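Local coordinates for protein nucleoside-triphosphatase THEP1 (Aquifex aeolicus, PDB 1YE8) that hydrolyses ATP, GTP, CTP, TTP and UTP to the corresponding diphosphate and phosphate, and has no kinase activity, at residues Asp120-Arg123 against Gln124-Asp128; Phe59-Lys62 against Phe63-Ser66. All coordinates share one frame; numbering follows the deposited sequence.

Interaction 1 (Asp120-Arg123 against Gln124-Asp128); sequences DLVR and QIMHD
Val-122 and Met-126, a selenomethionine, lie side by side one turn apart on the helix and point the same way, with Val-122 CG1 3.7 Å from Met-126 CG. The bend at chi2 (-55°) sets the selenium on a path away from Val-122, and a second bend at chi3 (-61°) turns the terminal methyl CE. Leu-121 and Ile-125 meet differently, their side chains crossing at a slant, and CD1 of Ile-125 comes to 3.9 Å from Leu-121 CG. Gln-124 stretches its chain out from the backbone, and its NE2 passes 4.1 Å from Leu-121 CD1. His-127 presents an edge to the backbone instead: Arg-123 O sits near the ring plane, 3.1 Å from His-127 CD2. The same oxygen takes the 3.3 Å bond from His-127 N, the longest of four successive i to i+4 bonds. The shortest runs from Met-126 N to Val-122 O at 2.8 Å. Glu-148 ties the exposed side together, since one of its oxygens forms a salt bridge with Arg-123 NE and the other bonds His-127 NE2. Residues 120-126 form the C-terminal part of helix 116-126, in the beta-alpha-beta unit running from strand 102-105 to strand 132-136. Leu-121 packs on helix 77-97, Val-122 on helix 144-150, and Ile-125 and Met-126 both reach Val-133 of strand 132-136.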
ATOM      1  N   ASP A 120      12.579   0.952  -5.003  1.00 11.62           N
ATOM      2  CA  ASP A 120      13.141  -0.044  -5.909  1.00 12.53           C
ATOM      3  C   ASP A 120      12.316  -1.330  -5.876  1.00 11.98           C
ATOM      4  O   ASP A 120      12.052  -1.938  -6.912  1.00 13.08           O
ATOM      5  CB  ASP A 120      14.608  -0.328  -5.570  1.00 14.06           C
ATOM      6  CG  ASP A 120      15.517   0.879  -5.790  1.00 15.98           C
ATOM      7  OD1 ASP A 120      15.135   1.819  -6.526  1.00 17.59           O
ATOM      8  OD2 ASP A 120      16.624   0.978  -5.231  1.00 19.32           O
ATOM      9  N   LEU A 121      11.933  -1.765  -4.681  1.00 11.63           N
ATOM     10  CA  LEU A 121      11.152  -2.981  -4.553  1.00 11.62           C
ATOM     11  C   LEU A 121       9.728  -2.809  -5.132  1.00 11.43           C
ATOM     12  O   LEU A 121       9.215  -3.705  -5.813  1.00 11.91           O
ATOM     13  CB  LEU A 121      11.124  -3.423  -3.085  1.00 12.74           C
ATOM     14  CG  LEU A 121      10.431  -4.739  -2.763  1.00 13.29           C
ATOM     15  CD1 LEU A 121      10.930  -5.895  -3.593  1.00 14.60           C
ATOM     16  CD2 LEU A 121      10.660  -5.027  -1.293  1.00 13.92           C
ATOM     17  N   VAL A 122       9.109  -1.653  -4.892  1.00 11.25           N
ATOM     18  CA  VAL A 122       7.823  -1.350  -5.523  1.00 12.17           C
ATOM     19  C   VAL A 122       7.906  -1.399  -7.051  1.00 12.26           C
ATOM     20  O   VAL A 122       7.039  -1.994  -7.684  1.00 12.71           O
ATOM     21  CB  VAL A 122       7.255  -0.002  -5.034  1.00 12.17           C
ATOM     22  CG1 VAL A 122       6.142   0.545  -5.957  1.00 13.50           C
ATOM     23  CG2 VAL A 122       6.762  -0.154  -3.609  1.00 12.68           C
ATOM     24  N   ARG A 123       8.941  -0.792  -7.630  1.00 13.25           N
ATOM     25  CA  ARG A 123       9.103  -0.836  -9.089  1.00 13.93           C
ATOM     26  C   ARG A 123       9.235  -2.271  -9.598  1.00 14.14           C
ATOM     27  O   ARG A 123       8.622  -2.641 -10.601  1.00 15.20           O
ATOM     28  CB  ARG A 123      10.291   0.005  -9.545  1.00 14.86           C
ATOM     29  CG  ARG A 123       9.999   1.467  -9.652  1.00 14.99           C
ATOM     30  CD  ARG A 123      10.828   2.163 -10.712  1.00 15.99           C
ATOM     31  NE  ARG A 123      10.508   3.571 -10.676  1.00 15.98           N
ATOM     32  CZ  ARG A 123      11.087   4.436  -9.877  1.00 18.17           C
ATOM     33  NH1 ARG A 123      12.044   4.048  -9.034  1.00 19.29           N
ATOM     34  NH2 ARG A 123      10.703   5.703  -9.916  1.00 21.18           N
ATOM     35  N   GLN A 124      10.014  -3.089  -8.895  1.00 13.90           N
ATOM     36  CA  GLN A 124      10.192  -4.477  -9.288  1.00 14.54           C
ATOM     37  C   GLN A 124       8.855  -5.205  -9.251  1.00 13.60           C
ATOM     38  O   GLN A 124       8.490  -5.894 -10.195  1.00 14.97           O
ATOM     39  CB  GLN A 124      11.218  -5.161  -8.383  1.00 15.86           C
ATOM     40  CG  GLN A 124      11.744  -6.470  -8.953  1.00 19.53           C
ATOM     41  CD  GLN A 124      12.892  -7.066  -8.164  1.00 23.49           C
ATOM     42  OE1 GLN A 124      13.509  -8.039  -8.615  1.00 26.78           O
ATOM     43  NE2 GLN A 124      13.181  -6.505  -6.991  1.00 24.36           N
ATOM     44  N   ILE A 125       8.106  -5.041  -8.161  1.00 12.83           N
ATOM     45  CA  ILE A 125       6.844  -5.745  -7.998  1.00 12.21           C
ATOM     46  C   ILE A 125       5.775  -5.287  -8.994  1.00 11.48           C
ATOM     47  O   ILE A 125       5.121  -6.103  -9.656  1.00 11.66           O
ATOM     48  CB  ILE A 125       6.322  -5.574  -6.534  1.00 12.04           C
ATOM     49  CG1 ILE A 125       7.202  -6.363  -5.541  1.00 12.12           C
ATOM     50  CG2 ILE A 125       4.846  -5.938  -6.440  1.00 12.65           C
ATOM     51  CD1 ILE A 125       6.992  -5.954  -4.079  1.00 11.98           C
HETATM   52  N   MSE A 126       5.615  -3.977  -9.128  1.00 11.51           N
HETATM   53  CA  MSE A 126       4.524  -3.435  -9.924  1.00 11.76           C
HETATM   54  C   MSE A 126       4.660  -3.720 -11.418  1.00 12.48           C
HETATM   55  O   MSE A 126       3.657  -3.845 -12.112  1.00 12.79           O
HETATM   56  CB  MSE A 126       4.367  -1.944  -9.649  1.00 12.15           C
HETATM   57  CG  MSE A 126       4.042  -1.650  -8.148  1.00 14.05           C
HETATM   58 SE   MSE A 126       2.464  -2.569  -7.413  1.00 21.75          SE
HETATM   59  CE  MSE A 126       1.430  -1.776  -8.581  1.00 16.48           C
ATOM     60  N   HIS A 127       5.898  -3.879 -11.884  1.00 12.90           N
ATOM     61  CA  HIS A 127       6.138  -4.128 -13.295  1.00 13.73           C
ATOM     62  C   HIS A 127       6.327  -5.609 -13.599  1.00 14.98           C
ATOM     63  O   HIS A 127       6.579  -5.976 -14.757  1.00 16.45           O
ATOM     64  CB  HIS A 127       7.310  -3.276 -13.783  1.00 13.54           C
ATOM     65  CG  HIS A 127       7.048  -1.806 -13.705  1.00 13.16           C
ATOM     66  ND1 HIS A 127       6.160  -1.161 -14.543  1.00 13.33           N
ATOM     67  CD2 HIS A 127       7.536  -0.856 -12.871  1.00 14.12           C
ATOM     68  CE1 HIS A 127       6.129   0.122 -14.237  1.00 13.39           C
ATOM     69  NE2 HIS A 127       6.952   0.336 -13.227  1.00 14.23           N
ATOM     70  N   ASP A 128       6.196  -6.461 -12.583  1.00 15.33           N
ATOM     71  CA  ASP A 128       6.305  -7.899 -12.776  1.00 16.51           C
ATOM     72  C   ASP A 128       4.914  -8.428 -13.116  1.00 18.34           C
ATOM     73  O   ASP A 128       4.025  -8.425 -12.262  1.00 17.52           O
ATOM     74  CB  ASP A 128       6.849  -8.574 -11.515  1.00 16.57           C
ATOM     75  CG  ASP A 128       7.157 -10.046 -11.717  1.00 16.98           C
ATOM     76  OD1 ASP A 128       6.502 -10.701 -12.566  1.00 19.83           O
ATOM     77  OD2 ASP A 128       8.024 -10.633 -11.048  1.00 17.20           O
TER

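Interaction 2 (Phe59-Lys62 against Phe63-Ser66); sequences FSSK and FFTS
From Ser-61 to Phe-64 the chain folds back in a type I beta turn, closed by the 3.1 Å hydrogen bond from Phe-64 N to Ser-61 O, with the donor well above the carbonyl plane. The Ser-61 side chain serves the turn twice. Its hydroxyl, set anti to the backbone N (chi1 178°), accepts Phe-63 N at 3.0 Å, a nearly straight bond (164°) that makes an ST turn. Its CB meanwhile stands over the face of the Phe-64 ring, 3.7 Å from the centroid and only 11° off the normal, a CH-pi contact. The rim of that ring reaches back along the strand, where CE2 comes 3.7 Å from Phe-59 C, and Phe-59 O lies in the ring plane. A serine in place of Phe-64 would probably leave CB of Ser-61 without its aromatic floor and open a gap beside the Phe-59 backbone. The turn ends strand 56-61, which carries a classic beta bulge where Phe-59 and Ser-60 both face Phe-47 of strand 46-51. On its other flank Ser-61 bonds through its backbone to Gly-74 of strand 73-75, while the Phe-59 ring meets Phe-80 of helix 77-97.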
ATOM      1  N   PHE A  59       6.041   5.022  12.100  1.00 10.65           N
ATOM      2  CA  PHE A  59       7.170   5.467  11.288  1.00 10.07           C
ATOM      3  C   PHE A  59       7.108   6.934  10.872  1.00  9.76           C
ATOM      4  O   PHE A  59       8.057   7.452  10.305  1.00 11.00           O
ATOM      5  CB  PHE A  59       7.331   4.577  10.043  1.00  9.94           C
ATOM      6  CG  PHE A  59       6.254   4.776   8.982  1.00 10.18           C
ATOM      7  CD1 PHE A  59       5.063   4.060   9.039  1.00 10.05           C
ATOM      8  CD2 PHE A  59       6.459   5.647   7.924  1.00 10.23           C
ATOM      9  CE1 PHE A  59       4.067   4.222   8.055  1.00 11.29           C
ATOM     10  CE2 PHE A  59       5.461   5.833   6.943  1.00 10.17           C
ATOM     11  CZ  PHE A  59       4.263   5.107   7.015  1.00 11.07           C
ATOM     12  N   SER A  60       5.994   7.605  11.144  1.00 10.54           N
ATOM     13  CA  SER A  60       5.870   9.014  10.823  1.00 11.24           C
ATOM     14  C   SER A  60       5.075   9.657  11.936  1.00 10.98           C
ATOM     15  O   SER A  60       4.046   9.125  12.338  1.00 12.46           O
ATOM     16  CB  SER A  60       5.141   9.181   9.494  1.00 12.09           C
ATOM     17  OG  SER A  60       4.912  10.545   9.202  1.00 14.45           O
ATOM     18  N   SER A  61       5.553  10.788  12.452  1.00 11.35           N
ATOM     19  CA  SER A  61       4.897  11.412  13.599  1.00 11.57           C
ATOM     20  C   SER A  61       5.222  12.892  13.678  1.00 11.47           C
ATOM     21  O   SER A  61       6.328  13.309  13.330  1.00 11.23           O
ATOM     22  CB  SER A  61       5.333  10.741  14.917  1.00 12.01           C
ATOM     23  OG  SER A  61       4.735  11.358  16.065  1.00 13.55           O
ATOM     24  N   LYS A  62       4.254  13.666  14.167  1.00 12.30           N
ATOM     25  CA  LYS A  62       4.499  15.054  14.560  1.00 13.15           C
ATOM     26  C   LYS A  62       5.583  15.180  15.646  1.00 13.46           C
ATOM     27  O   LYS A  62       6.189  16.238  15.763  1.00 14.35           O
ATOM     28  CB  LYS A  62       3.193  15.731  14.996  1.00 13.81           C
ATOM     29  CG  LYS A  62       2.186  15.818  13.857  1.00 15.40           C
ATOM     30  CD  LYS A  62       0.974  16.646  14.199  1.00 16.86           C
ATOM     31  CE  LYS A  62       0.109  16.758  12.980  1.00 18.29           C
ATOM     32  NZ  LYS A  62      -0.737  17.964  12.985  1.00 20.30           N
ATOM     33  N   PHE A  63       5.838  14.115  16.410  1.00 13.72           N
ATOM     34  CA  PHE A  63       6.897  14.162  17.424  1.00 14.66           C
ATOM     35  C   PHE A  63       8.276  13.830  16.877  1.00 14.27           C
ATOM     36  O   PHE A  63       9.283  14.058  17.561  1.00 15.25           O
ATOM     37  CB  PHE A  63       6.618  13.172  18.557  1.00 15.51           C
ATOM     38  CG  PHE A  63       5.360  13.434  19.331  1.00 18.60           C
ATOM     39  CD1 PHE A  63       5.192  14.620  20.055  1.00 20.46           C
ATOM     40  CD2 PHE A  63       4.360  12.465  19.386  1.00 21.27           C
ATOM     41  CE1 PHE A  63       4.024  14.846  20.791  1.00 22.64           C
ATOM     42  CE2 PHE A  63       3.184  12.680  20.123  1.00 23.45           C
ATOM     43  CZ  PHE A  63       3.017  13.872  20.828  1.00 23.68           C
ATOM     44  N   PHE A  64       8.352  13.269  15.672  1.00 12.64           N
ATOM     45  CA  PHE A  64       9.641  12.810  15.159  1.00 12.38           C
ATOM     46  C   PHE A  64      10.439  13.919  14.516  1.00 13.03           C
ATOM     47  O   PHE A  64       9.967  14.582  13.578  1.00 13.83           O
ATOM     48  CB  PHE A  64       9.456  11.729  14.087  1.00 12.19           C
ATOM     49  CG  PHE A  64       9.042  10.373  14.597  1.00 12.04           C
ATOM     50  CD1 PHE A  64       8.889  10.087  15.952  1.00 13.05           C
ATOM     51  CD2 PHE A  64       8.797   9.356  13.668  1.00 11.60           C
ATOM     52  CE1 PHE A  64       8.494   8.823  16.380  1.00 13.33           C
ATOM     53  CE2 PHE A  64       8.427   8.091  14.077  1.00 11.92           C
ATOM     54  CZ  PHE A  64       8.268   7.807  15.436  1.00 12.00           C
ATOM     55  N   THR A  65      11.668  14.095  14.985  1.00 13.53           N
ATOM     56  CA  THR A  65      12.606  14.953  14.301  1.00 13.98           C
ATOM     57  C   THR A  65      13.168  14.229  13.076  1.00 13.85           C
ATOM     58  O   THR A  65      13.679  13.111  13.197  1.00 13.82           O
ATOM     59  CB  THR A  65      13.724  15.315  15.270  1.00 14.61           C
ATOM     60  OG1 THR A  65      13.153  16.082  16.340  1.00 16.30           O
ATOM     61  CG2 THR A  65      14.751  16.224  14.584  1.00 14.78           C
ATOM     62  N   SER A  66      13.077  14.866  11.906  1.00 13.94           N
ATOM     63  CA  SER A  66      13.556  14.260  10.670  1.00 14.21           C
ATOM     64  C   SER A  66      13.894  15.277   9.599  1.00 15.19           C
ATOM     65  O   SER A  66      13.309  16.348   9.576  1.00 15.70           O
ATOM     66  CB  SER A  66      12.494  13.293  10.112  1.00 14.23           C
ATOM     67  OG  SER A  66      13.025  12.544   9.036  1.00 14.00           O
TER

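Interaction 2 comes first along the chain, at the end of strand 56-61 in the antiparallel sheet; interaction 1 follows in helix 116-126, which belongs with the parallel sheet of this RecA-like NTPase. Their centres are 27 Å apart and their nearest atoms about 12 Å. Helix 77-97 has side-chain contacts with both: Phe-80 meets Phe-59, while Leu-88 and Tyr-92 pack against the later helix. One contact thus sits in the antiparallel sheet and the other on a helix flanking the parallel sheet, within one P-loop family region. Of the predicted ATP-binding residues, Ile-103 lies about 4 Å from Ile-125 and Ile-108 touches Val-122, but Glu-107 stays about 8 Å from Phe-59, side chain to side chain.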